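Local coordinates for protein tRNA (guanine(6)-N2)-methyltransferase (Thermus thermophilus, PDB 3TMA) that methylates the N2 atom of the guanosine at position 6 of tRNA(Phe), using S-adenosyl-L-methionine as methyl donor, at residues W21-T26 against K53-I58; L35-A40 against L70-H75. All blocks are in the same frame, centred on the assembly; numbering follows the deposited sequence.

Contact 1 of 2, residues W21-T26 against K53-I58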
loop_
_atom_site.group_PDB
_atom_site.type_symbol
_atom_site.label_atom_id
_atom_site.label_comp_id
_atom_site.label_asym_id
_atom_site.label_seq_id
_atom_site.Cartn_x
_atom_site.Cartn_y
_atom_site.Cartn_z
ATOM N N TRP A 21 -11.195 17.285 4.406
ATOM C CA TRP A 21 -11.153 15.819 4.184
ATOM C C TRP A 21 -9.717 15.363 4.162
ATOM O O TRP A 21 -8.879 15.976 3.502
ATOM C CB TRP A 21 -11.825 15.450 2.849
ATOM C CG TRP A 21 -13.290 15.877 2.761
ATOM C CD1 TRP A 21 -13.773 17.157 2.530
ATOM C CD2 TRP A 21 -14.451 15.043 2.975
ATOM N NE1 TRP A 21 -15.174 17.146 2.590
ATOM C CE2 TRP A 21 -15.599 15.871 2.875
ATOM C CE3 TRP A 21 -14.632 13.672 3.230
ATOM C CZ2 TRP A 21 -16.907 15.356 2.963
ATOM C CZ3 TRP A 21 -15.935 13.164 3.326
ATOM C CH2 TRP A 21 -17.054 14.011 3.212
ATOM N N LEU A 22 -9.408 14.309 4.903
ATOM C CA LEU A 22 -8.142 13.654 4.735
ATOM C C LEU A 22 -8.368 12.611 3.650
ATOM O O LEU A 22 -9.259 11.756 3.783
ATOM C CB LEU A 22 -7.725 13.017 6.055
ATOM C CG LEU A 22 -6.574 12.028 5.966
ATOM C CD1 LEU A 22 -5.263 12.710 5.535
ATOM C CD2 LEU A 22 -6.433 11.354 7.325
ATOM N N GLU A 23 -7.572 12.656 2.578
ATOM C CA GLU A 23 -7.590 11.558 1.614
ATOM C C GLU A 23 -6.322 10.688 1.685
ATOM O O GLU A 23 -5.199 11.202 1.648
ATOM C CB GLU A 23 -7.786 12.109 0.201
ATOM C CG GLU A 23 -7.859 10.994 -0.894
ATOM C CD GLU A 23 -8.377 11.547 -2.244
ATOM O OE1 GLU A 23 -9.617 11.739 -2.381
ATOM O OE2 GLU A 23 -7.542 11.820 -3.158
ATOM N N ALA A 24 -6.501 9.383 1.821
ATOM C CA ALA A 24 -5.386 8.456 1.821
ATOM C C ALA A 24 -5.443 7.589 0.554
ATOM O O ALA A 24 -6.533 7.175 0.135
ATOM C CB ALA A 24 -5.417 7.561 3.098
ATOM N N THR A 25 -4.284 7.311 -0.040
ATOM C CA THR A 25 -4.244 6.463 -1.221
ATOM C C THR A 25 -3.550 5.141 -0.902
ATOM O O THR A 25 -2.677 5.067 -0.030
ATOM C CB THR A 25 -3.471 7.118 -2.380
ATOM O OG1 THR A 25 -2.134 7.348 -1.955
ATOM C CG2 THR A 25 -4.083 8.451 -2.757
ATOM N N THR A 26 -3.937 4.093 -1.624
ATOM C CA THR A 26 -3.371 2.755 -1.411
ATOM C C THR A 26 -3.374 2.077 -2.802
ATOM O O THR A 26 -3.763 2.708 -3.787
ATOM C CB THR A 26 -4.231 1.979 -0.359
ATOM O OG1 THR A 26 -3.609 0.733 -0.018
ATOM C CG2 THR A 26 -5.705 1.726 -0.863
ATOM N N LYS A 53 -10.286 2.627 -7.204
ATOM C CA LYS A 53 -9.395 3.781 -7.406
ATOM C C LYS A 53 -8.290 3.884 -6.337
ATOM O O LYS A 53 -7.368 4.670 -6.466
ATOM C CB LYS A 53 -10.220 5.087 -7.411
ATOM C CG LYS A 53 -11.184 5.240 -8.638
ATOM C CD LYS A 53 -10.395 5.260 -9.941
ATOM C CE LYS A 53 -11.315 5.275 -11.163
ATOM N NZ LYS A 53 -11.237 6.578 -11.886
ATOM N N GLY A 54 -8.343 3.058 -5.308
ATOM C CA GLY A 54 -7.318 3.157 -4.280
ATOM C C GLY A 54 -7.412 4.417 -3.408
ATOM O O GLY A 54 -6.364 4.963 -3.032
ATOM N N ARG A 55 -8.617 4.940 -3.153
ATOM C CA ARG A 55 -8.687 6.197 -2.354
ATOM C C ARG A 55 -9.746 6.033 -1.285
ATOM O O ARG A 55 -10.825 5.536 -1.582
ATOM C CB ARG A 55 -9.108 7.419 -3.204
ATOM C CG ARG A 55 -8.095 7.837 -4.256
ATOM C CD ARG A 55 -8.534 9.093 -5.005
ATOM N NE ARG A 55 -9.774 8.941 -5.787
ATOM C CZ ARG A 55 -9.816 8.991 -7.117
ATOM N NH1 ARG A 55 -8.687 9.116 -7.790
ATOM N NH2 ARG A 55 -10.969 8.895 -7.772
ATOM N N VAL A 56 -9.452 6.492 -0.071
ATOM C CA VAL A 56 -10.484 6.671 0.968
ATOM C C VAL A 56 -10.399 8.086 1.522
ATOM O O VAL A 56 -9.276 8.585 1.777
ATOM C CB VAL A 56 -10.246 5.678 2.112
ATOM C CG1 VAL A 56 -11.318 5.900 3.248
ATOM C CG2 VAL A 56 -10.375 4.202 1.515
ATOM N N ARG A 57 -11.554 8.695 1.805
ATOM C CA ARG A 57 -11.565 10.060 2.421
ATOM C C ARG A 57 -12.353 9.993 3.710
ATOM O O ARG A 57 -13.403 9.334 3.746
ATOM C CB ARG A 57 -12.300 11.076 1.528
ATOM C CG ARG A 57 -11.533 11.521 0.328
ATOM C CD ARG A 57 -12.345 12.564 -0.504
ATOM N NE ARG A 57 -13.572 12.003 -1.060
ATOM C CZ ARG A 57 -13.615 11.077 -2.033
ATOM N NH1 ARG A 57 -12.499 10.635 -2.614
ATOM N NH2 ARG A 57 -14.783 10.565 -2.419
ATOM N N ILE A 58 -11.874 10.715 4.726
ATOM C CA ILE A 58 -12.531 10.857 6.041
ATOM C C ILE A 58 -12.691 12.387 6.246
ATOM O O ILE A 58 -11.684 13.114 6.127
ATOM C CB ILE A 58 -11.543 10.364 7.191
ATOM C CG1 ILE A 58 -11.058 8.942 6.906
ATOM C CG2 ILE A 58 -12.184 10.411 8.577
ATOM C CD1 ILE A 58 -12.160 7.983 6.785
#

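Contact 2 of 2, residues L35-A40 against L70-H75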
loop_
_atom_site.group_PDB
_atom_site.type_symbol
_atom_site.label_atom_id
_atom_site.label_comp_id
_atom_site.label_asym_id
_atom_site.label_seq_id
_atom_site.Cartn_x
_atom_site.Cartn_y
_atom_site.Cartn_z
ATOM N N LEU A 35 -9.836 1.527 4.704
ATOM C CA LEU A 35 -10.970 2.106 5.421
ATOM C C LEU A 35 -11.053 1.582 6.867
ATOM O O LEU A 35 -11.273 2.364 7.794
ATOM C CB LEU A 35 -12.282 1.829 4.676
ATOM C CG LEU A 35 -13.565 2.203 5.395
ATOM C CD1 LEU A 35 -13.598 3.711 5.611
ATOM C CD2 LEU A 35 -14.810 1.702 4.616
ATOM N N GLU A 36 -10.788 0.301 7.069
ATOM C CA GLU A 36 -10.733 -0.250 8.435
ATOM C C GLU A 36 -9.633 0.374 9.296
ATOM O O GLU A 36 -9.856 0.649 10.501
ATOM C CB GLU A 36 -10.597 -1.776 8.431
ATOM C CG GLU A 36 -11.802 -2.437 7.774
ATOM C CD GLU A 36 -11.606 -3.920 7.421
ATOM O OE1 GLU A 36 -10.632 -4.563 7.887
ATOM O OE2 GLU A 36 -12.455 -4.435 6.654
ATOM N N GLU A 37 -8.423 0.489 8.731
ATOM C CA GLU A 37 -7.320 1.196 9.453
ATOM C C GLU A 37 -7.675 2.634 9.821
ATOM O O GLU A 37 -7.476 3.062 10.963
ATOM C CB GLU A 37 -6.007 1.167 8.645
ATOM C CG GLU A 37 -4.818 1.251 9.581
ATOM C CD GLU A 37 -3.459 1.262 8.876
ATOM O OE1 GLU A 37 -3.414 1.422 7.622
ATOM O OE2 GLU A 37 -2.438 1.145 9.597
ATOM N N LEU A 38 -8.183 3.398 8.861
ATOM C CA LEU A 38 -8.582 4.777 9.130
ATOM C C LEU A 38 -9.680 4.893 10.183
ATOM O O LEU A 38 -9.661 5.797 11.053
ATOM C CB LEU A 38 -9.016 5.491 7.843
ATOM C CG LEU A 38 -7.908 6.028 6.940
ATOM C CD1 LEU A 38 -8.456 6.289 5.498
ATOM C CD2 LEU A 38 -7.311 7.332 7.531
ATOM N N SER A 39 -10.637 3.973 10.124
ATOM C CA SER A 39 -11.803 4.026 10.995
ATOM C C SER A 39 -11.393 3.733 12.430
ATOM O O SER A 39 -11.978 4.248 13.361
ATOM C CB SER A 39 -12.848 2.995 10.531
ATOM O OG SER A 39 -14.062 3.160 11.233
ATOM N N ALA A 40 -10.395 2.873 12.604
ATOM C CA ALA A 40 -9.891 2.620 13.955
ATOM C C ALA A 40 -9.087 3.819 14.488
ATOM O O ALA A 40 -9.077 4.103 15.697
ATOM C CB ALA A 40 -9.065 1.335 13.991
ATOM N N LEU A 70 -0.175 5.131 9.466
ATOM C CA LEU A 70 -0.997 4.215 8.641
ATOM C C LEU A 70 -0.096 3.247 7.898
ATOM O O LEU A 70 0.903 3.649 7.316
ATOM C CB LEU A 70 -1.841 5.007 7.634
ATOM C CG LEU A 70 -2.978 5.791 8.276
ATOM C CD1 LEU A 70 -3.586 6.824 7.299
ATOM C CD2 LEU A 70 -4.032 4.838 8.845
ATOM N N ARG A 71 -0.421 1.966 7.964
ATOM C CA ARG A 71 0.364 0.956 7.282
ATOM C C ARG A 71 -0.216 0.536 5.926
ATOM O O ARG A 71 0.439 -0.205 5.188
ATOM C CB ARG A 71 0.519 -0.268 8.183
ATOM C CG ARG A 71 1.236 0.079 9.486
ATOM C CD ARG A 71 2.650 -0.301 9.316
ATOM N NE ARG A 71 3.153 -0.847 10.552
ATOM C CZ ARG A 71 4.327 -1.441 10.692
ATOM N NH1 ARG A 71 5.097 -1.678 9.639
ATOM N NH2 ARG A 71 4.698 -1.843 11.902
ATOM N N LEU A 72 -1.422 0.981 5.587
ATOM C CA LEU A 72 -1.935 0.640 4.262
ATOM C C LEU A 72 -1.934 1.838 3.307
ATOM O O LEU A 72 -2.504 1.752 2.230
ATOM C CB LEU A 72 -3.347 0.075 4.377
ATOM C CG LEU A 72 -3.339 -1.312 5.056
ATOM C CD1 LEU A 72 -4.682 -1.606 5.726
ATOM C CD2 LEU A 72 -2.969 -2.373 4.011
ATOM N N ALA A 73 -1.308 2.948 3.694
ATOM C CA ALA A 73 -1.381 4.141 2.848
ATOM C C ALA A 73 -0.086 4.401 2.107
ATOM O O ALA A 73 1.006 4.171 2.638
ATOM C CB ALA A 73 -1.780 5.378 3.676
ATOM N N HIS A 74 -0.205 4.924 0.897
ATOM C CA HIS A 74 0.970 5.414 0.176
ATOM C C HIS A 74 1.160 6.906 0.440
ATOM O O HIS A 74 2.144 7.292 1.098
ATOM C CB HIS A 74 0.843 5.145 -1.319
ATOM C CG HIS A 74 0.925 3.701 -1.668
ATOM N ND1 HIS A 74 1.991 2.904 -1.298
ATOM C CD2 HIS A 74 0.089 2.910 -2.381
ATOM C CE1 HIS A 74 1.807 1.688 -1.781
ATOM N NE2 HIS A 74 0.632 1.655 -2.390
ATOM N N HIS A 75 0.187 7.731 0.047
ATOM C CA HIS A 75 0.230 9.199 0.242
ATOM C C HIS A 75 -0.993 9.683 1.023
ATOM O O HIS A 75 -2.048 9.025 1.028
ATOM C CB HIS A 75 0.311 9.954 -1.124
ATOM C CG HIS A 75 1.715 10.107 -1.643
ATOM N ND1 HIS A 75 2.754 10.594 -0.864
ATOM C CD2 HIS A 75 2.267 9.778 -2.837
ATOM C CE1 HIS A 75 3.871 10.605 -1.571
ATOM N NE2 HIS A 75 3.599 10.121 -2.776
#

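Contact 1 of 2, residues W21-T26 against K53-I58
E23 swings CG anti to the backbone N (chi1 -178°) and runs on extended, while R57 sets CG beside its own N (chi1 -75°) and bends at chi3; the two chains thus travel side by side and bring carboxylate and guanidinium together. They stand on an antiparallel pair of strands, 21-25 and 55-58, neighbours within the mixed sheet of the N-terminal half, where 53-58 belongs to the ferredoxin-like NFLD family region associated with the THUMP domain. Two hydrogen-bonded pairs, L22 with I58 and A24 with V56, alternate with the non-hydrogen-bonded pairs E23–R57 and T25–R55. In the A24–V56 pair both bonds are nearly linear, A24 N to V56 O measuring 2.9 Å and V56 N to A24 O 3.0 Å. The pairing runs on past the strand end, where T26 N reaches G54 O at 2.9 Å; G54 has a positive phi, a conformation that favours glycine.

The two faces of the sheet differ sharply. L22, A24, V56 and I58 form an apolar side, on which A24 and V56 meet L34 of helix 31-41. E23, R55 and R57 make the other side a charged network: E23 OE2 pairs with R159, R55 with D50 and E119, and R57 with E48 and D50. Within it, the aliphatic part of R55 crosses the carboxylate, CD lying 3.4 Å from E23 OE2. Farther along, W21 CE3, on the six-membered ring, lies 3.9 Å from R57 CB. In the salt bridge itself, R57 NH1 approaches E23 OE1 at 3.1 Å, with the oxygen close to the guanidinium plane and the N-H pointing at it at 162°.

Contact 2 of 2, residues L35-A40 against L70-H75
The carboxylate of E37, on helix 31-41, receives two consecutive backbone N-H groups of the 70-75 loop. R71 N donates to OE2 at 2.7 Å in an almost straight bond (171°), and L72 N donates to OE1 at 2.9 Å along a more bent path (143°). Each oxygen is approached through its syn lone pair, on the side of the other oxygen, so the loop backbone meets the carboxylate end with one N-H for each oxygen. The side chain spans the distance from the helix because CG stands anti to the backbone N (chi1 -153°) and the chain stays extended beyond it.

Apolar contacts lie beside this polar pair. L70 CD2 rests against the stem of the glutamate, 3.7 Å from E37 CG, the two side chains crossing at a slant. On its other branch, L70 CD1 meets L38 CD2 at 3.8 Å, here with the side chains nearly perpendicular. Separately, L72 CB makes a van der Waals contact with E37 OE1 at 3.5 Å; L72 also touches L33 and L34 of the same helix.

The positive charge of the loop, on R71, is used elsewhere: its guanidinium leads away to a salt bridge with E220 and a hydrogen bond with S223, in the methyltransferase domain. The loop therefore faces the helix with two backbone N-H groups and the side chains of L70 and L72, and the catalytic domain with a cationic side chain. R197 of helix 189-198 also touches E37. Two N-H donors on one carboxylate fix the rotation of that group and would be expected to stabilise its ionised form, the negative charge probably being offset in part by the peptide dipoles.

Both contacts are largely buried and involve the N-terminal part of the protein, but they bind different elements. Contact 1 joins neighbouring strands inside the N-terminal sheet; contact 2 ties helix 31-41, which covers the apolar face, to an irregular loop at the boundary with the catalytic domain, where that loop has partners in both parts. They meet directly: V56 CG1 packs on L38 CD1 at 3.7 Å, and T26 OG1 lies 2.7 Å from L72 O, a probable hydrogen bond. In contact 1 regular backbone pairing does the holding and ion pairs decorate one face; in contact 2 a side chain takes the backbone N-H groups.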